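Local structure of uncharacterized protein (Bacteroides ovatus, 4IRT) at residues 129-134 against 370-375; 185-190 against 376-381; 196-199 against 204-207; 220-223 against 227-230; 242-247 against 268-273. The protein is of unknown function but is a putative neuraminidase of the BNR repeat-like family, with a probable beta-propeller fold. One frame throughout, in Å; residues are numbered along the deposited sequence.

Contact 1: residues 129-134 against 370-375; sequences FYPLSG and DTELWK
E372 OE2, which lies against the ring of P131, receives the ammonium group of K375 in a salt bridge: K375 NZ is 2.9 Å away and meets OE2 at its syn lone pair, on the side of the other carboxylate oxygen. P131 CG sits 3.4 Å from E372 OE1 and almost as close to E372 OE2, so the proline presents one ring corner to the whole carboxylate while the two side chains run past each other in opposite directions. The E372 chain bends at chi2 (-47°), whereas K375 is extended beyond CG, and this difference in shape lets the two charged ends meet beside the proline, with K375 NZ 4.0 Å from P131 CG. K375 has further partners in the carbonyl oxygen of V185, a hydrogen bond, and the Y184 ring, a cation-pi contact. With an alanine in place of E372, the K375 ammonium would probably lose its carboxylate mate and a gap would open against the P131 ring. The contact joins helix 371-377 to the end of strand 124-131, an outermost strand of a four-stranded antiparallel sheet, consistent with one blade of a beta-propeller. D370 is the N-cap of that helix: its OD1 accepts from L373 N at 3.0 Å with an N-H...O angle of 161°, the donor lying above the carboxylate plane. The other oxygen, D370 OD2, is hydrogen-bonded to T30 and Q35.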
# COMPACT_ATOMS: atom_id res chain seq x y z
N PHE A 129 3.22 1.02 7.72
CA PHE A 129 4.23 1.93 8.20
C PHE A 129 4.52 3.01 7.14
O PHE A 129 4.50 2.72 5.95
CB PHE A 129 5.55 1.22 8.48
CG PHE A 129 5.53 0.31 9.69
CD1 PHE A 129 5.69 0.83 10.96
CD2 PHE A 129 5.43 -1.06 9.53
CE1 PHE A 129 5.68 -0.01 12.06
CE2 PHE A 129 5.43 -1.89 10.62
CZ PHE A 129 5.58 -1.37 11.89
N TYR A 130 4.87 4.21 7.60
CA TYR A 130 5.33 5.31 6.74
C TYR A 130 6.41 6.05 7.48
O TYR A 130 6.30 6.29 8.70
CB TYR A 130 4.18 6.27 6.39
CG TYR A 130 2.98 5.56 5.82
CD1 TYR A 130 2.88 5.29 4.46
CD2 TYR A 130 1.95 5.09 6.66
CE1 TYR A 130 1.81 4.60 3.94
CE2 TYR A 130 0.88 4.38 6.15
CZ TYR A 130 0.81 4.14 4.79
OH TYR A 130 -0.24 3.45 4.27
N PRO A 131 7.47 6.45 6.77
CA PRO A 131 8.52 7.22 7.40
C PRO A 131 8.20 8.71 7.45
O PRO A 131 7.67 9.25 6.48
CB PRO A 131 9.72 6.97 6.48
CG PRO A 131 9.09 6.94 5.15
CD PRO A 131 7.73 6.29 5.33
N LEU A 132 8.56 9.36 8.55
CA LEU A 132 8.31 10.78 8.75
C LEU A 132 9.65 11.48 8.67
O LEU A 132 10.70 10.85 8.82
CB LEU A 132 7.70 11.03 10.13
CG LEU A 132 6.33 10.38 10.36
CD1 LEU A 132 5.89 10.67 11.79
CD2 LEU A 132 5.31 10.91 9.35
N SER A 133 9.61 12.79 8.46
CA SER A 133 10.84 13.58 8.44
C SER A 133 11.58 13.43 9.75
O SER A 133 10.97 13.36 10.81
CB SER A 133 10.53 15.05 8.16
OG SER A 133 10.35 15.22 6.78
N GLY A 134 12.90 13.31 9.68
CA GLY A 134 13.74 13.24 10.85
C GLY A 134 13.99 11.86 11.44
O GLY A 134 14.63 11.74 12.46
N ASP A 370 9.36 -0.27 -3.63
CA ASP A 370 10.29 0.30 -2.68
C ASP A 370 10.06 1.81 -2.71
O ASP A 370 10.68 2.56 -3.49
CB ASP A 370 11.71 -0.09 -3.03
CG ASP A 370 12.72 0.33 -2.00
OD1 ASP A 370 12.48 1.30 -1.25
OD2 ASP A 370 13.79 -0.34 -1.96
N THR A 371 9.14 2.24 -1.86
CA THR A 371 8.73 3.64 -1.81
C THR A 371 9.92 4.57 -1.58
O THR A 371 10.04 5.62 -2.19
CB THR A 371 7.70 3.89 -0.70
OG1 THR A 371 8.20 3.40 0.55
CG2 THR A 371 6.38 3.22 -1.01
N GLU A 372 10.81 4.18 -0.68
CA GLU A 372 11.94 5.03 -0.30
C GLU A 372 13.01 5.15 -1.39
O GLU A 372 13.58 6.21 -1.61
CB GLU A 372 12.50 4.55 1.04
CG GLU A 372 11.44 4.59 2.14
CD GLU A 372 10.64 5.90 2.18
OE1 GLU A 372 11.23 6.95 2.51
OE2 GLU A 372 9.43 5.90 1.87
N LEU A 373 13.26 4.08 -2.13
CA LEU A 373 14.19 4.12 -3.24
C LEU A 373 13.69 5.04 -4.34
O LEU A 373 14.47 5.75 -4.94
CB LEU A 373 14.41 2.73 -3.81
CG LEU A 373 15.50 2.59 -4.85
CD1 LEU A 373 16.88 2.95 -4.29
CD2 LEU A 373 15.49 1.15 -5.31
N TRP A 374 12.39 5.06 -4.60
CA TRP A 374 11.86 6.01 -5.56
C TRP A 374 12.09 7.45 -5.06
O TRP A 374 12.58 8.31 -5.82
CB TRP A 374 10.39 5.72 -5.88
CG TRP A 374 9.85 6.78 -6.78
CD1 TRP A 374 9.08 7.85 -6.41
CD2 TRP A 374 10.15 6.96 -8.16
NE1 TRP A 374 8.85 8.65 -7.49
CE2 TRP A 374 9.48 8.13 -8.59
CE3 TRP A 374 10.87 6.21 -9.10
CZ2 TRP A 374 9.53 8.57 -9.90
CZ3 TRP A 374 10.93 6.67 -10.40
CH2 TRP A 374 10.24 7.83 -10.78
N LYS A 375 11.75 7.72 -3.80
CA LYS A 375 11.89 9.05 -3.26
C LYS A 375 13.33 9.56 -3.25
O LYS A 375 13.58 10.73 -3.55
CB LYS A 375 11.36 9.12 -1.83
CG LYS A 375 9.86 8.91 -1.68
CD LYS A 375 9.54 9.01 -0.20
CE LYS A 375 8.14 8.56 0.12
NZ LYS A 375 8.07 8.42 1.60

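Contact 2: residues 185-190 against 376-381; sequences VDEKGT and KQRKLH
E187 and R378 come from opposite directions and meet end-on, guanidinium against carboxylate. The terminal nitrogens divide the two oxygens between them: R378 NH2 donates to E187 OE1 at 3.0 Å, nearly straight at 169°, and R378 NH1 to E187 OE2 at 2.9 Å, more bent at 148°. The two groups are not coplanar, their planes lying 38° apart. The twist falls unequally: E187 OE1 lies in the guanidinium plane and uses its syn lone pair, while E187 OE2 is met on the syn side but well out of the carboxylate plane. E187 is extended beyond CG, and R378 turns at chi2 before running out to it. E187 stands on a type I turn, D186 to G189, in the hairpin between strands 178-185 and 191-198. D186 OD1 accepts from K188 N, an Asx turn, and from T190 N on the opposite face of its plane. A leucine in E187's place would probably leave R378 NH1 and NH2 without their carboxylate and untie this loop from the residue after the helix. R378 NE also forms a salt bridge with E322 and NH1 bonds to W374 O, so one positive charge faces two carboxylates and probably compensates each only in part.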
# COMPACT_ATOMS: atom_id res chain seq x y z
N VAL A 185 3.65 9.52 2.52
CA VAL A 185 4.34 10.67 3.10
C VAL A 185 5.26 11.20 2.03
O VAL A 185 6.13 10.47 1.53
CB VAL A 185 5.12 10.27 4.36
CG1 VAL A 185 5.88 11.48 4.90
CG2 VAL A 185 4.16 9.72 5.40
N ASP A 186 5.03 12.45 1.62
CA ASP A 186 5.74 12.98 0.47
C ASP A 186 7.16 13.40 0.82
O ASP A 186 7.62 13.25 1.95
CB ASP A 186 4.95 14.06 -0.27
CG ASP A 186 4.80 15.36 0.51
OD1 ASP A 186 5.60 15.63 1.44
OD2 ASP A 186 3.89 16.15 0.17
N GLU A 187 7.88 13.89 -0.18
CA GLU A 187 9.29 14.23 0.02
C GLU A 187 9.51 15.47 0.89
O GLU A 187 10.64 15.78 1.25
CB GLU A 187 10.00 14.32 -1.34
CG GLU A 187 10.07 12.93 -1.95
CD GLU A 187 10.26 12.89 -3.46
OE1 GLU A 187 10.82 13.84 -4.02
OE2 GLU A 187 9.88 11.87 -4.09
N LYS A 188 8.42 16.17 1.20
CA LYS A 188 8.46 17.31 2.13
C LYS A 188 7.99 16.95 3.54
O LYS A 188 7.95 17.80 4.46
CB LYS A 188 7.61 18.44 1.59
CG LYS A 188 8.15 19.01 0.30
CD LYS A 188 7.59 20.37 -0.00
CE LYS A 188 6.54 20.32 -1.08
NZ LYS A 188 6.28 21.71 -1.56
N GLY A 189 7.62 15.69 3.73
CA GLY A 189 7.21 15.18 5.03
C GLY A 189 5.72 15.35 5.29
O GLY A 189 5.27 15.09 6.39
N THR A 190 4.97 15.77 4.28
CA THR A 190 3.51 15.87 4.41
C THR A 190 2.87 14.47 4.34
O THR A 190 3.19 13.65 3.46
CB THR A 190 2.93 16.79 3.31
OG1 THR A 190 3.51 18.09 3.45
CG2 THR A 190 1.41 16.90 3.38
N LYS A 376 14.27 8.70 -2.89
CA LYS A 376 15.66 9.12 -2.68
C LYS A 376 16.49 8.99 -3.94
O LYS A 376 17.39 9.80 -4.15
CB LYS A 376 16.32 8.30 -1.57
CG LYS A 376 15.62 8.33 -0.23
CD LYS A 376 15.85 9.62 0.52
CE LYS A 376 15.14 9.57 1.86
NZ LYS A 376 15.49 10.73 2.73
N GLN A 377 16.21 7.98 -4.76
CA GLN A 377 17.06 7.69 -5.92
C GLN A 377 16.38 7.64 -7.29
O GLN A 377 17.05 7.45 -8.29
CB GLN A 377 17.85 6.40 -5.67
CG GLN A 377 18.75 6.46 -4.44
CD GLN A 377 19.73 5.30 -4.39
OE1 GLN A 377 20.20 4.84 -5.42
NE2 GLN A 377 20.02 4.83 -3.18
N ARG A 378 15.07 7.88 -7.33
CA ARG A 378 14.27 7.76 -8.54
C ARG A 378 14.49 6.46 -9.30
O ARG A 378 14.57 6.45 -10.52
CB ARG A 378 14.48 8.98 -9.47
CG ARG A 378 13.99 10.27 -8.82
CD ARG A 378 12.48 10.34 -8.89
NE ARG A 378 12.03 11.64 -8.43
CZ ARG A 378 11.66 11.93 -7.19
NH1 ARG A 378 11.62 10.99 -6.25
NH2 ARG A 378 11.29 13.17 -6.91
N LYS A 379 14.55 5.37 -8.55
CA LYS A 379 14.54 4.01 -9.11
C LYS A 379 13.28 3.32 -8.64
O LYS A 379 12.85 3.54 -7.49
CB LYS A 379 15.75 3.23 -8.63
CG LYS A 379 17.05 3.71 -9.25
CD LYS A 379 18.24 3.03 -8.59
CE LYS A 379 19.51 3.29 -9.36
NZ LYS A 379 20.62 2.42 -8.89
N LEU A 380 12.67 2.54 -9.54
CA LEU A 380 11.44 1.79 -9.24
C LEU A 380 11.76 0.31 -9.17
O LEU A 380 12.05 -0.33 -10.21
CB LEU A 380 10.37 2.03 -10.31
CG LEU A 380 9.01 1.35 -10.15
CD1 LEU A 380 8.39 1.78 -8.82
CD2 LEU A 380 8.10 1.70 -11.32
N HIS A 381 11.71 -0.21 -7.96
CA HIS A 381 11.92 -1.62 -7.69
C HIS A 381 10.62 -2.17 -7.17
O HIS A 381 10.00 -1.58 -6.26
CB HIS A 381 13.03 -1.82 -6.67
CG HIS A 381 14.41 -1.57 -7.21
ND1 HIS A 381 15.54 -1.96 -6.53
CD2 HIS A 381 14.84 -0.95 -8.34
CE1 HIS A 381 16.61 -1.60 -7.21
NE2 HIS A 381 16.22 -0.98 -8.32

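Contact 3: residues 196-199 against 204-207; sequences VWRE and ETNH
W197 and H207 form an antiparallel hydrogen-bonded pair, with W197 N to H207 O at 3.0 Å and H207 N to W197 O at 2.8 Å, followed by the non-hydrogen-bonded pair R198 and N206, whose CA atoms are 4.1 Å apart. E199 N continues the pattern to T205 O at 3.0 Å, although this donor stands above the carbonyl plane. On the R198/N206 face, R198 NE donates to N206 OD1 at 2.8 Å, with the oxygen in the guanidinium plane and the amide turned 42° from it. N252 OD1 accepts from both R198 NH2 and N206 ND2, tying the two side chains together a second time. These bonds close the hairpin of strands 191-198 and 206-214, the two middle strands of a four-stranded sheet that fits a propeller blade. On the other face, H207 has chi1 at 59°, which turns its imidazole back against W197: W197 CB sits over one ring face, 3.8 Å from the centroid, a CH-pi contact. At the ring edge, in its plane, H207 NE2 donates to E199 OE1 at 2.7 Å and 165°, meeting that oxygen on its anti side and tilted out of the carboxylate plane. The other oxygen, E199 OE2, forms a salt bridge to R177.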
# COMPACT_ATOMS: atom_id res chain seq x y z
N VAL A 196 -12.15 5.60 0.38
CA VAL A 196 -13.51 5.43 -0.15
C VAL A 196 -14.38 5.06 1.04
O VAL A 196 -13.90 4.51 2.06
CB VAL A 196 -13.60 4.31 -1.22
CG1 VAL A 196 -12.55 4.56 -2.33
CG2 VAL A 196 -13.45 2.93 -0.61
N TRP A 197 -15.65 5.40 0.94
CA TRP A 197 -16.60 4.95 1.90
C TRP A 197 -17.11 3.61 1.49
O TRP A 197 -17.21 3.30 0.30
CB TRP A 197 -17.77 5.91 1.97
CG TRP A 197 -17.42 7.29 2.44
CD1 TRP A 197 -17.54 8.44 1.73
CD2 TRP A 197 -16.96 7.67 3.75
NE1 TRP A 197 -17.18 9.52 2.51
CE2 TRP A 197 -16.82 9.07 3.75
CE3 TRP A 197 -16.68 6.97 4.93
CZ2 TRP A 197 -16.41 9.80 4.90
CZ3 TRP A 197 -16.28 7.68 6.05
CH2 TRP A 197 -16.14 9.08 6.02
N ARG A 198 -17.45 2.78 2.47
CA ARG A 198 -18.28 1.62 2.17
C ARG A 198 -19.51 1.68 3.05
O ARG A 198 -19.41 1.62 4.27
CB ARG A 198 -17.61 0.28 2.38
CG ARG A 198 -18.50 -0.80 1.77
CD ARG A 198 -18.03 -2.21 1.97
NE ARG A 198 -16.91 -2.53 1.10
CZ ARG A 198 -16.36 -3.73 1.06
NH1 ARG A 198 -16.88 -4.71 1.79
NH2 ARG A 198 -15.31 -3.96 0.29
N GLU A 199 -20.66 1.74 2.42
CA GLU A 199 -21.88 2.06 3.10
C GLU A 199 -22.39 0.91 3.99
O GLU A 199 -22.82 1.17 5.10
CB GLU A 199 -22.92 2.52 2.08
CG GLU A 199 -23.95 3.46 2.63
CD GLU A 199 -23.39 4.69 3.35
OE1 GLU A 199 -22.30 5.21 3.07
OE2 GLU A 199 -24.11 5.20 4.20
N GLU A 204 -20.17 -3.69 -3.41
CA GLU A 204 -20.83 -2.77 -4.35
C GLU A 204 -21.33 -1.48 -3.73
O GLU A 204 -21.77 -0.59 -4.46
CB GLU A 204 -21.97 -3.46 -5.12
CG GLU A 204 -23.14 -3.91 -4.24
CD GLU A 204 -23.01 -5.33 -3.69
OE1 GLU A 204 -21.85 -5.85 -3.57
OE2 GLU A 204 -24.09 -5.90 -3.35
N THR A 205 -21.29 -1.38 -2.40
CA THR A 205 -21.71 -0.19 -1.68
C THR A 205 -20.53 0.74 -1.36
O THR A 205 -20.69 1.71 -0.62
CB THR A 205 -22.55 -0.51 -0.41
OG1 THR A 205 -21.73 -1.03 0.65
CG2 THR A 205 -23.67 -1.50 -0.73
N ASN A 206 -19.34 0.46 -1.91
CA ASN A 206 -18.25 1.44 -1.92
C ASN A 206 -18.72 2.67 -2.72
O ASN A 206 -19.44 2.54 -3.73
CB ASN A 206 -17.01 0.91 -2.66
CG ASN A 206 -16.26 -0.17 -1.91
OD1 ASN A 206 -16.39 -0.37 -0.68
ND2 ASN A 206 -15.43 -0.90 -2.68
N HIS A 207 -18.33 3.84 -2.25
CA HIS A 207 -18.59 5.06 -2.99
C HIS A 207 -17.63 6.17 -2.60
O HIS A 207 -17.20 6.24 -1.44
CB HIS A 207 -20.04 5.50 -2.81
CG HIS A 207 -20.44 5.77 -1.39
ND1 HIS A 207 -20.41 7.03 -0.83
CD2 HIS A 207 -20.92 4.95 -0.42
CE1 HIS A 207 -20.84 6.97 0.42
NE2 HIS A 207 -21.16 5.72 0.69

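Contact 4: residues 220-223 against 227-230; sequences TWYK and ERYE. With EDO (1,2-ethanediol), chain M.
W221 and Y229 meet across a tight turn that begins with the end of an Asp box: S214, D216, G218, T220 and W221 fit the S-x-D-x-G-x-T-W signature of BNR repeats, and T220 OG1 is hydrogen-bonded to D216 OD2, consistent with such a box. The turn lies in the loop joining the third and fourth strands of a four-stranded sheet, 206-214 and 239-242.

Backbone bonds flank a single bridge at Y222 and R228. Y229 N donates to W221 O at 2.8 Å, and K223 N to E227 O at 2.9 Å, nearly along the C=O axis. A water extends the pairing, accepting from W221 N at 2.9 Å and donating to Y229 O at 3.0 Å.

Contacts over flat groups carry the side chains. K223 crosses the Y229 ring at about a right angle, with K223 CG 4.0 Å from the centroid and over the face, a CH-pi contact, before its ammonium goes on to N237 O. Y229 OH is hydrogen-bonded to Y211 O and E239 N, which helps hold the ring against the K223 chain. R228 CA makes a similar CH-pi contact, 4.0 Å from the Y222 ring centroid. With CG trans to the backbone N (chi1 -177°) and the chain extended to NE, R228 runs on past the tyrosine until T220 CG2 rests over one guanidinium face, 3.8 Å from R228 NH2.

Apolar packing adds W221 CB against Y229 CD2. At the far end a 1,2-ethanediol, probably from the crystallisation liquor, donates from O1 to K223 O at 2.9 Å and is also hydrogen-bonded to R213 NE.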
# COMPACT_ATOMS: atom_id res chain seq x y z
N THR A 220 -2.93 17.99 12.96
CA THR A 220 -4.02 18.71 12.28
C THR A 220 -4.04 18.38 10.80
O THR A 220 -3.01 18.03 10.21
CB THR A 220 -3.92 20.23 12.46
OG1 THR A 220 -2.71 20.73 11.85
CG2 THR A 220 -3.94 20.61 13.94
N TRP A 221 -5.22 18.53 10.20
CA TRP A 221 -5.49 18.03 8.86
C TRP A 221 -6.18 19.10 8.02
O TRP A 221 -6.99 19.85 8.54
CB TRP A 221 -6.37 16.77 8.95
CG TRP A 221 -5.58 15.62 9.51
CD1 TRP A 221 -5.38 15.34 10.85
CD2 TRP A 221 -4.82 14.67 8.78
NE1 TRP A 221 -4.53 14.26 10.98
CE2 TRP A 221 -4.20 13.81 9.73
CE3 TRP A 221 -4.62 14.43 7.40
CZ2 TRP A 221 -3.39 12.75 9.36
CZ3 TRP A 221 -3.84 13.35 7.03
CH2 TRP A 221 -3.24 12.51 8.01
N TYR A 222 -5.81 19.17 6.73
CA TYR A 222 -6.25 20.21 5.78
C TYR A 222 -6.86 19.66 4.51
O TYR A 222 -6.56 18.55 4.10
CB TYR A 222 -5.06 21.12 5.43
CG TYR A 222 -4.72 22.06 6.57
CD1 TYR A 222 -3.95 21.63 7.65
CD2 TYR A 222 -5.20 23.38 6.59
CE1 TYR A 222 -3.66 22.48 8.71
CE2 TYR A 222 -4.89 24.24 7.64
CZ TYR A 222 -4.13 23.79 8.70
OH TYR A 222 -3.86 24.62 9.77
N LYS A 223 -7.70 20.47 3.88
CA LYS A 223 -8.15 20.23 2.53
C LYS A 223 -7.17 20.90 1.58
O LYS A 223 -6.41 21.79 1.99
CB LYS A 223 -9.55 20.82 2.34
CG LYS A 223 -10.60 20.25 3.28
CD LYS A 223 -12.01 20.65 2.85
CE LYS A 223 -13.07 20.07 3.76
NZ LYS A 223 -14.47 20.19 3.24
N GLU A 227 -8.68 24.90 3.87
CA GLU A 227 -9.41 24.86 5.13
C GLU A 227 -8.80 23.81 6.06
O GLU A 227 -8.45 22.70 5.64
CB GLU A 227 -10.90 24.54 4.94
CG GLU A 227 -11.64 25.50 4.02
CD GLU A 227 -11.57 25.10 2.54
OE1 GLU A 227 -10.69 24.28 2.15
OE2 GLU A 227 -12.38 25.63 1.76
N ARG A 228 -8.70 24.15 7.32
CA ARG A 228 -8.39 23.16 8.34
C ARG A 228 -9.63 22.36 8.69
O ARG A 228 -10.67 22.92 8.98
CB ARG A 228 -7.91 23.83 9.61
CG ARG A 228 -7.51 22.84 10.67
CD ARG A 228 -6.75 23.52 11.78
NE ARG A 228 -6.98 22.80 13.02
CZ ARG A 228 -6.63 23.25 14.22
NH1 ARG A 228 -6.01 24.42 14.36
NH2 ARG A 228 -6.89 22.50 15.29
N TYR A 229 -9.53 21.05 8.67
CA TYR A 229 -10.65 20.21 9.12
C TYR A 229 -10.96 20.34 10.61
O TYR A 229 -10.06 20.42 11.47
CB TYR A 229 -10.31 18.73 8.89
CG TYR A 229 -10.50 18.20 7.51
CD1 TYR A 229 -11.76 17.86 7.05
CD2 TYR A 229 -9.40 17.89 6.70
CE1 TYR A 229 -11.94 17.31 5.81
CE2 TYR A 229 -9.58 17.33 5.43
CZ TYR A 229 -10.85 17.01 5.00
OH TYR A 229 -11.06 16.44 3.76
N GLU A 230 -12.25 20.36 10.92
CA GLU A 230 -12.70 20.07 12.27
C GLU A 230 -12.80 18.56 12.34
O GLU A 230 -13.52 17.95 11.53
CB GLU A 230 -14.03 20.75 12.55
CG GLU A 230 -13.92 22.26 12.35
CD GLU A 230 -14.98 23.06 13.09
OE1 GLU A 230 -15.27 22.75 14.27
OE2 GLU A 230 -15.51 24.01 12.48
C1 EDO M . -3.63 23.34 2.37
O1 EDO M . -3.56 21.90 2.38
C2 EDO M . -2.39 24.01 1.78
O2 EDO M . -2.21 23.57 0.43
O HOH W 1 -7.31 19.45 11.93

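Contact 5: residues 242-247 against 268-273; sequences CRLPQN and TYWREP
C242 opens the contact with its sulfur beside W270: C242 SG lies 4.1 Å from W270 CH2, an oblique sulfur-aromatic approach. Two residues on, L244 carries most of the apolar packing. Its CD1 sits squarely over the six-membered ring of W270, 3.5 Å from the centroid and 13° off the normal, a CH-pi contact, while L244 CD2 lies 3.7 Å from W270 NE1 over the five-membered part, so the two methyls of the leucine span the indole. W270 has CG between its backbone N and carbonyl carbon (chi1 69°), which sets the indole across the path of the leucine. R281 makes a cation-pi contact with the same indole. N247 ends the segment with its carbonyl: R271 NH2 donates to N247 O at 2.8 Å, nearly in line with the C=O but bent at the hydrogen (136°). A water bridges the same two residues, donating to N247 O at 3.1 Å and accepting from R271 NE at 2.9 Å. R271 NH1 turns back to its own segment, donating to E272 O. Packing on the indole therefore joins the loop after strand 239-242 to strand 264-271 of the next sheet, and the polar grip at the far end depends on a main-chain oxygen rather than on an opposite charge.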
# COMPACT_ATOMS: atom_id res chain seq x y z
N CYS A 242 -13.13 12.83 -5.81
CA CYS A 242 -13.92 12.34 -6.94
C CYS A 242 -15.19 11.75 -6.41
O CYS A 242 -15.16 10.78 -5.61
CB CYS A 242 -13.14 11.34 -7.79
SG CYS A 242 -13.94 10.91 -9.38
N ARG A 243 -16.32 12.34 -6.84
CA ARG A 243 -17.62 11.80 -6.47
C ARG A 243 -18.01 10.66 -7.38
O ARG A 243 -18.10 10.81 -8.59
CB ARG A 243 -18.70 12.87 -6.50
CG ARG A 243 -18.55 13.86 -5.38
CD ARG A 243 -19.86 14.22 -4.75
NE ARG A 243 -19.68 15.41 -3.94
CZ ARG A 243 -19.90 15.45 -2.64
NH1 ARG A 243 -20.35 14.38 -2.01
NH2 ARG A 243 -19.68 16.58 -1.99
N LEU A 244 -18.24 9.49 -6.77
CA LEU A 244 -18.54 8.28 -7.51
C LEU A 244 -19.59 7.50 -6.77
O LEU A 244 -19.47 7.31 -5.56
CB LEU A 244 -17.27 7.40 -7.62
CG LEU A 244 -16.19 7.97 -8.53
CD1 LEU A 244 -14.87 7.26 -8.29
CD2 LEU A 244 -16.61 7.88 -9.99
N PRO A 245 -20.60 7.00 -7.49
CA PRO A 245 -21.71 6.35 -6.83
C PRO A 245 -21.41 4.92 -6.36
O PRO A 245 -20.39 4.32 -6.72
CB PRO A 245 -22.77 6.32 -7.94
CG PRO A 245 -21.93 6.09 -9.18
CD PRO A 245 -20.76 7.01 -8.96
N GLN A 246 -22.36 4.34 -5.62
CA GLN A 246 -22.34 2.91 -5.40
C GLN A 246 -22.60 2.25 -6.76
O GLN A 246 -23.09 2.90 -7.68
CB GLN A 246 -23.41 2.54 -4.39
CG GLN A 246 -23.19 3.22 -3.03
CD GLN A 246 -24.17 2.75 -1.98
OE1 GLN A 246 -24.58 1.58 -1.94
NE2 GLN A 246 -24.56 3.67 -1.09
N ASN A 247 -22.23 0.97 -6.88
CA ASN A 247 -22.47 0.17 -8.08
C ASN A 247 -21.76 0.67 -9.34
O ASN A 247 -22.29 0.56 -10.43
CB ASN A 247 -23.97 -0.02 -8.30
CG ASN A 247 -24.61 -0.77 -7.17
OD1 ASN A 247 -24.37 -1.96 -7.00
ND2 ASN A 247 -25.41 -0.07 -6.37
N THR A 268 -6.60 3.83 -8.81
CA THR A 268 -7.69 2.94 -8.51
C THR A 268 -8.37 2.52 -9.80
O THR A 268 -7.78 2.65 -10.90
CB THR A 268 -8.70 3.55 -7.48
OG1 THR A 268 -9.65 2.56 -7.10
CG2 THR A 268 -9.46 4.76 -8.08
N TYR A 269 -9.57 1.94 -9.68
CA TYR A 269 -10.38 1.60 -10.83
C TYR A 269 -11.89 1.69 -10.56
O TYR A 269 -12.33 1.63 -9.42
CB TYR A 269 -10.00 0.24 -11.45
CG TYR A 269 -10.23 -1.02 -10.60
CD1 TYR A 269 -11.50 -1.54 -10.40
CD2 TYR A 269 -9.15 -1.71 -10.07
CE1 TYR A 269 -11.70 -2.69 -9.65
CE2 TYR A 269 -9.31 -2.89 -9.31
CZ TYR A 269 -10.59 -3.36 -9.10
OH TYR A 269 -10.80 -4.51 -8.37
N TRP A 270 -12.64 1.90 -11.63
CA TRP A 270 -14.11 1.88 -11.63
C TRP A 270 -14.60 1.87 -13.10
O TRP A 270 -13.83 2.15 -14.02
CB TRP A 270 -14.68 3.06 -10.81
CG TRP A 270 -14.47 4.45 -11.45
CD1 TRP A 270 -15.23 5.02 -12.44
CD2 TRP A 270 -13.50 5.43 -11.07
NE1 TRP A 270 -14.76 6.28 -12.73
CE2 TRP A 270 -13.70 6.56 -11.91
CE3 TRP A 270 -12.50 5.49 -10.10
CZ2 TRP A 270 -12.92 7.69 -11.82
CZ3 TRP A 270 -11.70 6.63 -10.03
CH2 TRP A 270 -11.92 7.70 -10.87
N ARG A 271 -15.88 1.57 -13.32
CA ARG A 271 -16.43 1.50 -14.69
C ARG A 271 -17.02 2.81 -15.20
O ARG A 271 -17.44 3.69 -14.43
CB ARG A 271 -17.49 0.39 -14.83
CG ARG A 271 -18.82 0.64 -14.11
CD ARG A 271 -19.85 -0.45 -14.44
NE ARG A 271 -21.06 -0.22 -13.64
CZ ARG A 271 -22.04 0.62 -13.96
NH1 ARG A 271 -21.99 1.32 -15.09
NH2 ARG A 271 -23.07 0.81 -13.13
N GLU A 272 -17.02 2.96 -16.52
CA GLU A 272 -17.82 4.01 -17.17
C GLU A 272 -19.33 3.75 -16.96
O GLU A 272 -19.75 2.60 -16.83
CB GLU A 272 -17.50 4.08 -18.67
CG GLU A 272 -16.10 4.50 -19.00
CD GLU A 272 -15.82 5.93 -18.58
OE1 GLU A 272 -15.57 6.17 -17.37
OE2 GLU A 272 -15.85 6.81 -19.47
N PRO A 273 -20.15 4.82 -16.95
CA PRO A 273 -21.58 4.63 -16.74
C PRO A 273 -22.20 3.73 -17.81
O PRO A 273 -22.99 2.83 -17.47
CB PRO A 273 -22.18 6.04 -16.79
CG PRO A 273 -21.04 6.98 -17.04
CD PRO A 273 -19.76 6.24 -16.96
O HOH W 2 -21.69 -2.20 -11.65

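In the fold
The five contacts fall into two clusters and one outlier. Contacts 1 and 2, with centres 6 Å apart, share helix 371-377, and their segments alternate along the chain, so the helix late in the sequence is tied to two successive four-stranded sheets, those of strands 124-131 and 178-185. Contacts 3 and 5, with centres 10 Å apart, touch through E204 O and N247 N; contact 3 closes the middle hairpin of one sheet. Contacts 1 and 3 lie about 29 Å apart between centres, on opposite sides of the chain's centre. Contact 4, farthest from that centre, follows contact 3 in sequence and precedes contact 5. Contacts 1, 2 and 5 join different parts of the fold while 3 and 4 act within one four-stranded unit, consistent with successive propeller blades.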